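Local coordinates for esterase (uncultured bacterium pCosCE1, PDB 7ATL), which hydrolyses carboxylic esters as a family VIII carboxylesterase and also shows promiscuous acyltransferase activity, at residues F61-V66 against W339-H345. Residues are numbered along the deposited sequence.
Sequences FRLSSV and WGGVYGH. With 1PE (pentaethylene glycol), chain E.
In this serine beta-lactamase-like fold, residues 61-66 lead from a short strand to the probable nucleophile Ser65, of an SxxK motif with Lys68, and pack against the turn joining sheet strands 337-341 and 345-350. Gly344 and His345 both face Gly341 in a classic beta bulge, with Gly344 at positive phi (137/53). Phe61 (extended, chi1 m) meets the His345 ring obliquely, planes at 87°. Arg62 lays CB over the face of the Tyr343 ring, 3.8 Å from its centroid, a CH-pi contact, while its guanidinium reaches Pro251 O; its carbonyl O accepts a nearly linear 2.7 Å bond from His345 NE2. Leu63 O receives Val66 N at 3.0 Å, closing a type II' turn. Within it Ser64 has positive phi (37/-121; Ser65 -71/-6) and, with chi1 p, accepts Tyr343 N on OG at 3.2 Å. Ser65 CA lies 4.6 Å from Gly341 CA, where a side chain would strike Ser64 OG and Leu63 O. Ser65 OG, less surely placed, is hydrogen-bonded to Lys68 NZ and Tyr171 OH, consistent with the family's serine-lysine-tyrosine arrangement. Val66 sets CG2 3.8 Å from His345 CB. A pentaethylene glycol, probably from crystallisation, runs across the face of Trp339 into this site, and its OH7 accepts, at 3.2 Å, Val342 N, by analogy with beta-lactamases probably in the oxyanion hole. One water donates to Ser65 O and Gly340 O, each at 2.8 Å.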
ATOM      1  N   PHE A  61      -3.656  -8.409  -9.134  1.00 28.75           N
ATOM      2  CA  PHE A  61      -3.372  -8.809  -7.738  1.00 28.95           C
ATOM      3  C   PHE A  61      -4.325  -8.116  -6.770  1.00 27.26           C
ATOM      4  O   PHE A  61      -4.858  -7.031  -7.062  1.00 28.05           O
ATOM      5  CB  PHE A  61      -1.931  -8.484  -7.350  1.00 29.28           C
ATOM      6  CG  PHE A  61      -0.877  -9.255  -8.091  1.00 25.27           C
ATOM      7  CD1 PHE A  61      -0.512  -8.891  -9.372  1.00 25.38           C
ATOM      8  CD2 PHE A  61      -0.213 -10.298  -7.482  1.00 25.37           C
ATOM      9  CE1 PHE A  61       0.484  -9.575 -10.044  1.00 25.18           C
ATOM     10  CE2 PHE A  61       0.768 -11.003  -8.163  1.00 25.35           C
ATOM     11  CZ  PHE A  61       1.114 -10.639  -9.443  1.00 24.50           C
ATOM     12  N   ARG A  62      -4.538  -8.771  -5.639  1.00 26.58           N
ATOM     13  CA  ARG A  62      -5.008  -8.108  -4.406  1.00 29.66           C
ATOM     14  C   ARG A  62      -3.858  -7.214  -3.956  1.00 30.06           C
ATOM     15  O   ARG A  62      -2.737  -7.747  -3.822  1.00 29.76           O
ATOM     16  CB  ARG A  62      -5.381  -9.152  -3.348  1.00 30.45           C
ATOM     17  CG  ARG A  62      -6.542 -10.045  -3.761  1.00 29.24           C
ATOM     18  CD  ARG A  62      -6.761 -11.217  -2.837  1.00 29.76           C
ATOM     19  NE  ARG A  62      -7.809 -12.089  -3.349  1.00 30.95           N
ATOM     20  CZ  ARG A  62      -7.646 -13.024  -4.286  1.00 30.85           C
ATOM     21  NH1 ARG A  62      -6.463 -13.260  -4.834  1.00 32.25           N
ATOM     22  NH2 ARG A  62      -8.679 -13.747  -4.651  1.00 29.02           N
ATOM     23  N   LEU A  63      -4.114  -5.919  -3.756  1.00 32.41           N
ATOM     24  CA  LEU A  63      -3.024  -4.921  -3.547  1.00 33.15           C
ATOM     25  C   LEU A  63      -2.704  -4.684  -2.065  1.00 31.89           C
ATOM     26  O   LEU A  63      -1.593  -4.260  -1.829  1.00 31.26           O
ATOM     27  CB  LEU A  63      -3.402  -3.620  -4.251  1.00 33.32           C
ATOM     28  CG  LEU A  63      -3.378  -3.699  -5.778  1.00 33.59           C
ATOM     29  CD1 LEU A  63      -3.827  -2.380  -6.386  1.00 35.12           C
ATOM     30  CD2 LEU A  63      -1.996  -4.068  -6.274  1.00 34.19           C
ATOM     31  N   SER A  64      -3.596  -5.015  -1.122  1.00 36.92           N
ATOM     32  CA  SER A  64      -3.560  -4.613   0.324  1.00 35.36           C
ATOM     33  C   SER A  64      -3.039  -3.166   0.432  1.00 30.97           C
ATOM     34  O   SER A  64      -3.644  -2.297  -0.220  1.00 28.91           O
ATOM     35  CB  SER A  64      -2.811  -5.613   1.205  1.00 35.74           C
ATOM     36  OG  SER A  64      -1.531  -5.953   0.676  1.00 38.55           O
ATOM     37  N   SER A  65      -1.941  -2.894   1.142  1.00 28.98           N
ATOM     38  CA  SER A  65      -1.496  -1.498   1.406  1.00 29.92           C
ATOM     39  C   SER A  65      -0.958  -0.800   0.153  1.00 27.34           C
ATOM     40  O   SER A  65      -0.737   0.407   0.217  1.00 25.78           O
ATOM     41  CB  SER A  65      -0.508  -1.432   2.499  1.00 31.59           C
ATOM     42  OG  SER A  65      -1.131  -1.720   3.739  1.00 33.36           O
ATOM     43  N   VAL A  66      -0.817  -1.483  -0.975  1.00 25.78           N
ATOM     44  CA  VAL A  66      -0.502  -0.763  -2.238  1.00 25.09           C
ATOM     45  C   VAL A  66      -1.710   0.096  -2.619  1.00 23.31           C
ATOM     46  O   VAL A  66      -1.536   0.986  -3.455  1.00 25.25           O
ATOM     47  CB  VAL A  66      -0.031  -1.698  -3.365  1.00 24.16           C
ATOM     48  CG1 VAL A  66       0.235  -0.939  -4.658  1.00 23.72           C
ATOM     49  CG2 VAL A  66       1.204  -2.456  -2.925  1.00 23.74           C
ATOM     50  N   TRP A 339       7.048   1.673  -0.165  1.00 25.83           N
ATOM     51  CA  TRP A 339       6.140   0.928   0.740  1.00 27.39           C
ATOM     52  C   TRP A 339       5.835  -0.424   0.094  1.00 28.51           C
ATOM     53  O   TRP A 339       6.479  -0.730  -0.938  1.00 28.60           O
ATOM     54  CB  TRP A 339       4.892   1.771   1.019  1.00 27.12           C
ATOM     55  CG  TRP A 339       4.280   1.505   2.351  1.00 24.57           C
ATOM     56  CD1 TRP A 339       3.019   1.062   2.576  1.00 24.00           C
ATOM     57  CD2 TRP A 339       4.900   1.660   3.635  1.00 26.13           C
ATOM     58  NE1 TRP A 339       2.809   0.913   3.912  1.00 24.29           N
ATOM     59  CE2 TRP A 339       3.949   1.258   4.591  1.00 26.53           C
ATOM     60  CE3 TRP A 339       6.154   2.096   4.082  1.00 27.22           C
ATOM     61  CZ2 TRP A 339       4.219   1.277   5.963  1.00 26.83           C
ATOM     62  CZ3 TRP A 339       6.423   2.114   5.434  1.00 26.99           C
ATOM     63  CH2 TRP A 339       5.462   1.713   6.361  1.00 27.76           C
ATOM     64  N   GLY A 340       4.938  -1.213   0.686  1.00 28.85           N
ATOM     65  CA  GLY A 340       4.616  -2.572   0.209  1.00 30.12           C
ATOM     66  C   GLY A 340       3.158  -2.942   0.438  1.00 30.50           C
ATOM     67  O   GLY A 340       2.302  -2.012   0.481  1.00 28.88           O
ATOM     68  N   GLY A 341       2.906  -4.251   0.611  1.00 28.54           N
ATOM     69  CA  GLY A 341       1.576  -4.852   0.840  1.00 28.49           C
ATOM     70  C   GLY A 341       1.684  -6.234   1.451  1.00 28.27           C
ATOM     71  O   GLY A 341       2.479  -7.046   0.957  1.00 26.81           O
ATOM     72  N   VAL A 342       0.887  -6.530   2.466  1.00 30.10           N
ATOM     73  CA  VAL A 342       0.969  -7.847   3.156  1.00 30.47           C
ATOM     74  C   VAL A 342       0.712  -8.973   2.154  1.00 29.24           C
ATOM     75  O   VAL A 342       1.260 -10.033   2.371  1.00 32.50           O
ATOM     76  CB  VAL A 342       0.009  -7.962   4.350  1.00 33.27           C
ATOM     77  CG1 VAL A 342       0.257  -6.874   5.378  1.00 36.56           C
ATOM     78  CG2 VAL A 342      -1.445  -7.957   3.911  1.00 34.69           C
ATOM     79  N   TYR A 343      -0.085  -8.795   1.101  1.00 28.91           N
ATOM     80  CA  TYR A 343      -0.358  -9.910   0.141  1.00 31.42           C
ATOM     81  C   TYR A 343       0.934 -10.340  -0.571  1.00 30.38           C
ATOM     82  O   TYR A 343       0.974 -11.463  -1.097  1.00 30.14           O
ATOM     83  CB  TYR A 343      -1.484  -9.570  -0.847  1.00 31.53           C
ATOM     84  CG  TYR A 343      -2.868  -9.903  -0.343  1.00 31.81           C
ATOM     85  CD1 TYR A 343      -3.222 -11.216  -0.066  1.00 34.69           C
ATOM     86  CD2 TYR A 343      -3.831  -8.924  -0.154  1.00 31.91           C
ATOM     87  CE1 TYR A 343      -4.491 -11.545   0.389  1.00 34.27           C
ATOM     88  CE2 TYR A 343      -5.105  -9.234   0.289  1.00 31.25           C
ATOM     89  CZ  TYR A 343      -5.435 -10.550   0.557  1.00 31.16           C
ATOM     90  OH  TYR A 343      -6.671 -10.887   1.001  1.00 30.37           O
ATOM     91  N   GLY A 344       1.931  -9.449  -0.645  1.00 30.16           N
ATOM     92  CA  GLY A 344       3.320  -9.807  -0.984  1.00 28.80           C
ATOM     93  C   GLY A 344       3.949  -8.828  -1.954  1.00 26.93           C
ATOM     94  O   GLY A 344       4.467  -9.292  -2.952  1.00 26.86           O
ATOM     95  N   HIS A 345       3.941  -7.525  -1.672  1.00 25.23           N
ATOM     96  CA  HIS A 345       4.374  -6.493  -2.660  1.00 25.21           C
ATOM     97  C   HIS A 345       5.410  -5.545  -2.051  1.00 26.96           C
ATOM     98  O   HIS A 345       5.418  -5.373  -0.796  1.00 28.16           O
ATOM     99  CB  HIS A 345       3.206  -5.692  -3.243  1.00 23.40           C
ATOM    100  CG  HIS A 345       1.984  -6.486  -3.573  1.00 25.58           C
ATOM    101  ND1 HIS A 345       2.023  -7.660  -4.296  1.00 24.34           N
ATOM    102  CD2 HIS A 345       0.677  -6.256  -3.278  1.00 26.89           C
ATOM    103  CE1 HIS A 345       0.787  -8.108  -4.448  1.00 27.26           C
ATOM    104  NE2 HIS A 345      -0.060  -7.269  -3.816  1.00 26.64           N
TER
HETATM  105  OH2 1PE E 404       8.794  -2.771  11.096  1.00 61.60           O
HETATM  106  C12 1PE E 404      10.030  -2.401  10.477  1.00 59.91           C
HETATM  107  C22 1PE E 404       9.979  -2.532   8.969  1.00 63.38           C
HETATM  108  OH3 1PE E 404      11.275  -2.829   8.432  1.00 62.86           O
HETATM  109  C13 1PE E 404      10.739  -3.263   6.100  1.00 53.10           C
HETATM  110  C23 1PE E 404      11.303  -3.814   7.392  1.00 52.22           C
HETATM  111  OH4 1PE E 404       9.805  -4.177   5.519  1.00 49.80           O
HETATM  112  C14 1PE E 404       7.502  -3.553   5.146  1.00 51.48           C
HETATM  113  C24 1PE E 404       8.902  -3.603   4.578  1.00 49.41           C
HETATM  114  OH5 1PE E 404       6.630  -2.846   4.266  1.00 53.09           O
HETATM  115  C15 1PE E 404       4.277  -2.374   3.989  1.00 62.34           C
HETATM  116  C25 1PE E 404       5.483  -2.293   4.905  1.00 59.96           C
HETATM  117  OH6 1PE E 404       3.177  -2.966   4.694  1.00 76.98           O
HETATM  118  C16 1PE E 404       0.805  -3.504   4.842  1.00 57.41           C
HETATM  119  C26 1PE E 404       1.906  -2.824   4.048  1.00 63.90           C
HETATM  120  OH7 1PE E 404      -0.309  -3.968   4.054  1.00 50.35           O
HETATM  121  O   HOH W   1       1.962   0.545  -0.521  1.00 15.82           O